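Local coordinates for protein histidine acid phosphatase (Hafnia alvei, PDB 4ARU) that belongs to branch 2 of the histidine phosphatase superfamily, a group built around a mixed beta-sheet with helices packed about it, at residues A166-S169 and S170-F174; A221-F224 and L225-A229; H241-Q244 and Q245-L249. All coordinates share one frame; numbering follows the deposited sequence. Where two conformers were deposited one is given.

The three contacts come in series along the chain and each is local to one helix or its end: contact 1 at the C-terminal end of helix 162-172, contact 2 in the last turns of helix 213-229, and contact 3 at the start of helix 243-262. Their centres lie about 12 to 15 Å apart, on the same side of the chain's centre, and side chains touch between every pair. Phe224 of contact 2 packs against Met168, Val171 and Leu172 of contact 1, Leu167 reaches Gln245 and Ser248 of contact 3, and Trp246 lies against Phe224, Leu225 and His228. The C-terminal ends of helices 162-172 and 213-229 and the N-terminal end of helix 243-262 thus pack directly against one another.

Contact 1. Residues A166-S169 and S170-F174; sequences ALMS and SVLDF
Met168 and Leu172 meet on the buried flank of the helix, one turn apart. With CG anti to its backbone N (chi1 179°), the methionine brings that carbon within 3.9 Å of Leu172 CD1, and the bend at chi2 then lays SD 4.0 Å from Leu172 CG. Beside this pair, the methyl CG2 of Val171 lies 4.1 Å from Leu167 CD1.

Helix 162-172 ends here in a Schellman motif. Asp173, the C-prime residue, has positive phi, and the turn is closed by Phe174 N bonding to Ser169 O at 3.0 Å and by Asp173 N bonding to Ser170 O. Across this end, Ser169 OG approaches Phe174 CB to 3.5 Å, while the ring itself continues to an edge-to-face meeting with Phe191. The carboxylate of Asp173 is engaged through OD2 by His37 NE2.

Ser170 was modelled in two conformers, and in one of them its hydroxyl bends back onto the helix, OG donating to Leu167 O at 2.8 Å. In this conformer chi1 of 70° sets OG between the backbone N and the carbonyl carbon, which brings it to the side of the Leu167 carbonyl, with a C=O...OG angle of 118°. Val171 N approaches the same oxygen much more nearly end-on; Leu167 O accepts the second bond, from the hydroxyl, in that conformer alone.

Contact 2. Residues A221-F224 and L225-A229; sequences AEIF and LLEHA
Glu222 and Leu226 meet on one flank of helix 213-229, an alpha-helix of this histidine phosphatase fold that is buried here. The carboxylate oxygen Glu222 OE2 lies 3.9 Å from Leu226 CG, with the two side chains at a slant to each other. A bend at chi2 (72°) turns the acid along the helix towards the leucine. On the neighbouring flank of the same turns, Glu227 runs beside Phe224, pointing the same way, with its carboxylate plane 55° from the ring plane. Its two oxygens lie against different neighbours: OE1 is 3.9 Å from Phe224 CD1, whereas OE2 is 3.8 Å from Ile223 CG2.

Regular i to i+4 backbone bonds hold the backbones at one-turn spacing. Leu226 N donates to Glu222 O and Glu227 N to Ile223 O, while Leu225 N to Ala221 O and His228 N to Phe224 O continue the pattern.

Further out, both acids have polar partners. Glu222 OE2 forms a salt bridge with Arg18 NH1, an arginine of the Arg-His-Gly motif characteristic of this family, and OE1 lies close to Asp328 OD2. The Glu222 side chain is about 5 Å from a bound L(+)-tartaric acid, so this edge of the helix probably borders the active-site pocket. Glu227 OE1 accepts from Ala236 N. The Phe224 ring is flanked by Met168 and Val171 of helix 162-172 and by Trp246 of helix 243-262. His228 stacks on His363 and meets Trp246 edge-to-face; within the helix, His228 CB rests 3.6 Å from Phe224 O.

Contact 3. Residues H241-Q244 and Q245-L249; sequences HTEQ and QWNSL
A capping box opens helix 243-262, with Thr242 at the N-cap and Gln245 as its partner. Thr242 OG1 accepts from Gln245 N at 3.0 Å, the N-H...O angle being 155°. The return half comes from the glutamine side chain: it leaves with CG anti to the carbonyl carbon (chi1 -72°) and runs out extended, carrying OE1 back to the chain just before the helix. There OE1 accepts from His241 N at 2.7 Å, nearly in line with its C=O bond, and from Thr242 N at 3.1 Å, this second donor lying above the amide plane. The His241 ring runs beside the amide with its edge towards OE1.

In the first turn, the indole of Trp246 brings CD1 within 3.5 Å of Thr242 O, while Glu243 CG lies 3.8 Å from Asn247 ND2. Gln244 NE2 donates to a water that also bonds Ser248 OG, a hydroxyl further linked to Ser164 OG of helix 162-172. Gln245 OE1 satisfies the N-H groups of His241 and Thr242, while Thr242 OG1 satisfies that of Gln245, which means that three backbone donors at the helix start are paired.

Contact 1. Residues A166-S169 and S170-F174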
loop_
_atom_site.group_PDB
_atom_site.type_symbol
_atom_site.label_atom_id
_atom_site.label_comp_id
_atom_site.label_asym_id
_atom_site.label_seq_id
_atom_site.Cartn_x
_atom_site.Cartn_y
_atom_site.Cartn_z
ATOM N N ALA A 166 -4.715 -12.194 21.978
ATOM C CA ALA A 166 -4.190 -13.295 22.792
ATOM C C ALA A 166 -3.114 -14.069 22.043
ATOM O O ALA A 166 -2.114 -14.440 22.619
ATOM C CB ALA A 166 -5.299 -14.226 23.238
ATOM N N LEU A 167 -3.319 -14.241 20.737
ATOM C CA LEU A 167 -2.284 -14.903 19.929
ATOM C C LEU A 167 -1.018 -14.061 19.870
ATOM O O LEU A 167 0.083 -14.572 20.016
ATOM C CB LEU A 167 -2.783 -15.191 18.521
ATOM C CG LEU A 167 -1.786 -15.786 17.526
ATOM C CD1 LEU A 167 -1.309 -17.140 18.001
ATOM C CD2 LEU A 167 -2.433 -15.875 16.159
ATOM N N MET A 168 -1.177 -12.767 19.682
ATOM C CA MET A 168 0.001 -11.879 19.654
ATOM C C MET A 168 0.752 -12.024 20.993
ATOM O O MET A 168 1.984 -12.108 21.031
ATOM C CB MET A 168 -0.385 -10.419 19.427
ATOM C CG MET A 168 0.796 -9.457 19.403
ATOM S SD MET A 168 2.115 -9.833 18.202
ATOM C CE MET A 168 1.415 -9.248 16.692
ATOM N N SER A 169 0.023 -11.969 22.092
ATOM C CA SER A 169 0.642 -12.172 23.413
ATOM C C SER A 169 1.471 -13.437 23.514
ATOM O O SER A 169 2.604 -13.395 23.975
ATOM C CB SER A 169 -0.443 -12.117 24.496
ATOM O OG SER A 169 0.106 -12.239 25.796
ATOM N N SER A 170 0.929 -14.544 22.991
ATOM C CA SER A 170 1.610 -15.822 23.070
ATOM C C SER A 170 2.850 -15.848 22.165
ATOM O O SER A 170 3.871 -16.387 22.572
ATOM C CB SER A 170 0.625 -16.984 22.775
ATOM O OG SER A 170 0.229 -17.027 21.427
ATOM N N VAL A 171 2.756 -15.269 20.979
ATOM C CA VAL A 171 3.895 -15.199 20.050
ATOM C C VAL A 171 5.047 -14.384 20.659
ATOM O O VAL A 171 6.214 -14.764 20.532
ATOM C CB VAL A 171 3.442 -14.578 18.711
ATOM C CG1 VAL A 171 4.629 -14.150 17.849
ATOM C CG2 VAL A 171 2.510 -15.534 17.978
ATOM N N LEU A 172 4.707 -13.292 21.333
ATOM C CA LEU A 172 5.682 -12.477 22.036
ATOM C C LEU A 172 6.189 -13.098 23.315
ATOM O O LEU A 172 7.244 -12.693 23.802
ATOM C CB LEU A 172 5.039 -11.112 22.418
ATOM C CG LEU A 172 4.657 -10.249 21.232
ATOM C CD1 LEU A 172 3.852 -9.105 21.785
ATOM C CD2 LEU A 172 5.879 -9.749 20.468
ATOM N N ASP A 173 5.471 -14.060 23.915
ATOM C CA ASP A 173 5.697 -14.394 25.338
ATOM C C ASP A 173 5.603 -13.169 26.218
ATOM O O ASP A 173 6.366 -12.968 27.166
ATOM C CB ASP A 173 7.017 -15.153 25.528
ATOM C CG ASP A 173 6.954 -16.551 24.926
ATOM O OD1 ASP A 173 6.211 -17.356 25.509
ATOM O OD2 ASP A 173 7.609 -16.876 23.893
ATOM N N PHE A 174 4.587 -12.349 25.906
ATOM C CA PHE A 174 4.348 -11.095 26.613
ATOM C C PHE A 174 4.343 -11.226 28.142
ATOM O O PHE A 174 4.898 -10.381 28.842
ATOM C CB PHE A 174 3.069 -10.411 26.075
ATOM C CG PHE A 174 2.660 -9.160 26.847
ATOM C CD1 PHE A 174 3.339 -7.950 26.674
ATOM C CD2 PHE A 174 1.583 -9.184 27.699
ATOM C CE1 PHE A 174 2.942 -6.827 27.375
ATOM C CE2 PHE A 174 1.191 -8.053 28.395
ATOM C CZ PHE A 174 1.867 -6.879 28.219
#

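Contact 2. Residues A221-F224 and L225-A229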
loop_
_atom_site.group_PDB
_atom_site.type_symbol
_atom_site.label_atom_id
_atom_site.label_comp_id
_atom_site.label_asym_id
_atom_site.label_seq_id
_atom_site.Cartn_x
_atom_site.Cartn_y
_atom_site.Cartn_z
ATOM N N ALA A 221 2.809 -7.318 13.913
ATOM C CA ALA A 221 2.403 -8.319 12.944
ATOM C C ALA A 221 3.004 -8.069 11.570
ATOM O O ALA A 221 3.445 -9.010 10.909
ATOM C CB ALA A 221 0.877 -8.375 12.819
ATOM N N GLU A 222 3.038 -6.810 11.167
ATOM C CA GLU A 222 3.676 -6.463 9.911
ATOM C C GLU A 222 5.188 -6.740 9.945
ATOM O O GLU A 222 5.771 -7.212 8.936
ATOM C CB GLU A 222 3.344 -5.001 9.544
ATOM C CG GLU A 222 4.030 -4.495 8.317
ATOM C CD GLU A 222 3.500 -5.059 7.012
ATOM O OE1 GLU A 222 2.366 -5.647 6.981
ATOM O OE2 GLU A 222 4.218 -4.928 5.995
ATOM N N ILE A 223 5.826 -6.488 11.078
ATOM C CA ILE A 223 7.252 -6.805 11.178
ATOM C C ILE A 223 7.480 -8.316 10.989
ATOM O O ILE A 223 8.423 -8.729 10.307
ATOM C CB ILE A 223 7.895 -6.265 12.480
ATOM C CG1 ILE A 223 7.898 -4.732 12.379
ATOM C CG2 ILE A 223 9.255 -6.927 12.722
ATOM C CD1 ILE A 223 8.229 -4.048 13.677
ATOM N N PHE A 224 6.648 -9.177 11.589
ATOM C CA PHE A 224 6.816 -10.600 11.393
ATOM C C PHE A 224 6.658 -10.959 9.915
ATOM O O PHE A 224 7.419 -11.759 9.397
ATOM C CB PHE A 224 5.800 -11.386 12.221
ATOM C CG PHE A 224 5.899 -11.172 13.713
ATOM C CD1 PHE A 224 7.090 -10.903 14.366
ATOM C CD2 PHE A 224 4.768 -11.286 14.476
ATOM C CE1 PHE A 224 7.140 -10.734 15.747
ATOM C CE2 PHE A 224 4.808 -11.119 15.869
ATOM C CZ PHE A 224 5.981 -10.838 16.495
ATOM N N LEU A 225 5.672 -10.367 9.251
ATOM C CA LEU A 225 5.473 -10.651 7.841
ATOM C C LEU A 225 6.720 -10.225 7.043
ATOM O O LEU A 225 7.144 -10.902 6.105
ATOM C CB LEU A 225 4.257 -9.890 7.345
ATOM C CG LEU A 225 3.902 -10.230 5.884
ATOM C CD1 LEU A 225 2.436 -10.524 5.799
ATOM C CD2 LEU A 225 4.315 -9.179 4.894
ATOM N N LEU A 226 7.259 -9.070 7.405
ATOM C CA LEU A 226 8.482 -8.584 6.757
ATOM C C LEU A 226 9.661 -9.517 6.986
ATOM O O LEU A 226 10.407 -9.801 6.068
ATOM C CB LEU A 226 8.835 -7.154 7.147
ATOM C CG LEU A 226 7.864 -6.070 6.691
ATOM C CD1 LEU A 226 8.086 -4.704 7.373
ATOM C CD2 LEU A 226 7.974 -5.897 5.197
ATOM N N GLU A 227 9.802 -10.034 8.204
ATOM C CA GLU A 227 10.874 -10.980 8.506
ATOM C C GLU A 227 10.750 -12.215 7.592
ATOM O O GLU A 227 11.713 -12.735 7.069
ATOM C CB GLU A 227 10.787 -11.468 9.941
ATOM C CG GLU A 227 11.124 -10.402 11.002
ATOM C CD GLU A 227 10.871 -10.878 12.415
ATOM O OE1 GLU A 227 10.350 -11.997 12.561
ATOM O OE2 GLU A 227 11.214 -10.150 13.381
ATOM N N HIS A 228 9.515 -12.669 7.446
ATOM C CA HIS A 228 9.225 -13.811 6.611
ATOM C C HIS A 228 9.509 -13.572 5.130
ATOM O O HIS A 228 10.128 -14.385 4.445
ATOM C CB HIS A 228 7.782 -14.244 6.840
ATOM C CG HIS A 228 7.420 -15.554 6.202
ATOM N ND1 HIS A 228 7.713 -16.774 6.774
ATOM C CD2 HIS A 228 6.781 -15.820 5.038
ATOM C CE1 HIS A 228 7.226 -17.740 5.997
ATOM N NE2 HIS A 228 6.696 -17.188 4.925
ATOM N N ALA A 229 9.088 -12.407 4.679
ATOM C CA ALA A 229 9.327 -12.008 3.297
ATOM C C ALA A 229 10.806 -11.779 2.985
ATOM O O ALA A 229 11.234 -11.980 1.849
ATOM C CB ALA A 229 8.561 -10.749 3.027
#

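Contact 3. Residues H241-Q244 and Q245-L249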
loop_
_atom_site.group_PDB
_atom_site.type_symbol
_atom_site.label_atom_id
_atom_site.label_comp_id
_atom_site.label_asym_id
_atom_site.label_seq_id
_atom_site.Cartn_x
_atom_site.Cartn_y
_atom_site.Cartn_z
ATOM N N HIS A 241 3.267 -20.772 13.184
ATOM C CA HIS A 241 3.331 -22.122 12.620
ATOM C C HIS A 241 2.314 -22.356 11.502
ATOM O O HIS A 241 2.560 -23.221 10.633
ATOM C CB HIS A 241 3.111 -23.192 13.704
ATOM C CG HIS A 241 4.184 -23.215 14.742
ATOM N ND1 HIS A 241 4.083 -22.513 15.919
ATOM C CD2 HIS A 241 5.389 -23.829 14.769
ATOM C CE1 HIS A 241 5.181 -22.687 16.630
ATOM N NE2 HIS A 241 5.990 -23.482 15.956
ATOM N N THR A 242 1.199 -21.620 11.504
ATOM C CA THR A 242 0.089 -21.945 10.607
ATOM C C THR A 242 -0.469 -20.739 9.873
ATOM O O THR A 242 -0.298 -19.587 10.241
ATOM C CB THR A 242 -1.077 -22.568 11.363
ATOM O OG1 THR A 242 -1.700 -21.560 12.141
ATOM C CG2 THR A 242 -0.636 -23.706 12.266
ATOM N N GLU A 243 -1.125 -21.026 8.760
ATOM C CA GLU A 243 -1.833 -20.021 8.012
ATOM C C GLU A 243 -2.874 -19.273 8.855
ATOM O O GLU A 243 -2.999 -18.053 8.783
ATOM C CB GLU A 243 -2.512 -20.718 6.841
ATOM C CG GLU A 243 -3.551 -19.923 6.068
ATOM C CD GLU A 243 -4.297 -20.770 5.062
ATOM O OE1 GLU A 243 -5.348 -21.472 5.388
ATOM O OE2 GLU A 243 -3.719 -20.832 3.942
ATOM N N GLN A 244 -3.601 -20.032 9.679
ATOM C CA GLN A 244 -4.600 -19.439 10.567
ATOM C C GLN A 244 -3.952 -18.434 11.494
ATOM O O GLN A 244 -4.491 -17.370 11.745
ATOM C CB GLN A 244 -5.320 -20.539 11.370
ATOM C CG GLN A 244 -6.458 -20.011 12.283
ATOM C CD GLN A 244 -6.019 -19.427 13.622
ATOM O OE1 GLN A 244 -5.030 -19.839 14.234
ATOM N NE2 GLN A 244 -6.743 -18.418 14.061
ATOM N N GLN A 245 -2.766 -18.735 11.988
ATOM C CA GLN A 245 -2.074 -17.778 12.880
ATOM C C GLN A 245 -1.641 -16.549 12.120
ATOM O O GLN A 245 -1.838 -15.462 12.599
ATOM C CB GLN A 245 -0.883 -18.451 13.539
ATOM C CG GLN A 245 -1.289 -19.453 14.600
ATOM C CD GLN A 245 -0.112 -20.283 15.075
ATOM O OE1 GLN A 245 0.883 -20.470 14.372
ATOM N NE2 GLN A 245 -0.255 -20.831 16.259
ATOM N N TRP A 246 -1.055 -16.704 10.937
ATOM C CA TRP A 246 -0.725 -15.551 10.123
ATOM C C TRP A 246 -1.958 -14.700 9.892
ATOM O O TRP A 246 -1.891 -13.474 10.005
ATOM C CB TRP A 246 -0.168 -15.960 8.753
ATOM C CG TRP A 246 1.296 -16.284 8.733
ATOM C CD1 TRP A 246 1.842 -17.472 8.489
ATOM C CD2 TRP A 246 2.364 -15.381 8.946
ATOM N NE1 TRP A 246 3.225 -17.400 8.561
ATOM C CE2 TRP A 246 3.572 -16.113 8.849
ATOM C CE3 TRP A 246 2.410 -14.032 9.215
ATOM C CZ2 TRP A 246 4.835 -15.513 8.995
ATOM C CZ3 TRP A 246 3.653 -13.417 9.400
ATOM C CH2 TRP A 246 4.845 -14.173 9.297
ATOM N N ASN A 247 -3.079 -15.327 9.546
ATOM C CA ASN A 247 -4.274 -14.533 9.260
ATOM C C ASN A 247 -4.759 -13.817 10.477
ATOM O O ASN A 247 -5.183 -12.669 10.364
ATOM C CB ASN A 247 -5.400 -15.403 8.669
ATOM C CG ASN A 247 -5.079 -15.945 7.276
ATOM O OD1 ASN A 247 -4.198 -15.439 6.590
ATOM N ND2 ASN A 247 -5.760 -16.981 6.887
ATOM N N SER A 248 -4.705 -14.460 11.627
ATOM C CA SER A 248 -5.208 -13.872 12.855
ATOM C C SER A 248 -4.343 -12.686 13.257
ATOM O O SER A 248 -4.853 -11.635 13.647
ATOM C CB SER A 248 -5.221 -14.945 13.959
ATOM O OG SER A 248 -5.595 -14.352 15.207
ATOM N N LEU A 249 -3.028 -12.788 13.133
ATOM C CA LEU A 249 -2.174 -11.651 13.480
ATOM C C LEU A 249 -2.342 -10.480 12.506
ATOM O O LEU A 249 -2.441 -9.295 12.893
ATOM C CB LEU A 249 -0.719 -12.084 13.490
ATOM C CG LEU A 249 -0.336 -13.134 14.521
ATOM C CD1 LEU A 249 1.082 -13.712 14.284
ATOM C CD2 LEU A 249 -0.503 -12.572 15.943
HETATM O O HOH W 1 -6.936 -16.334 16.288
#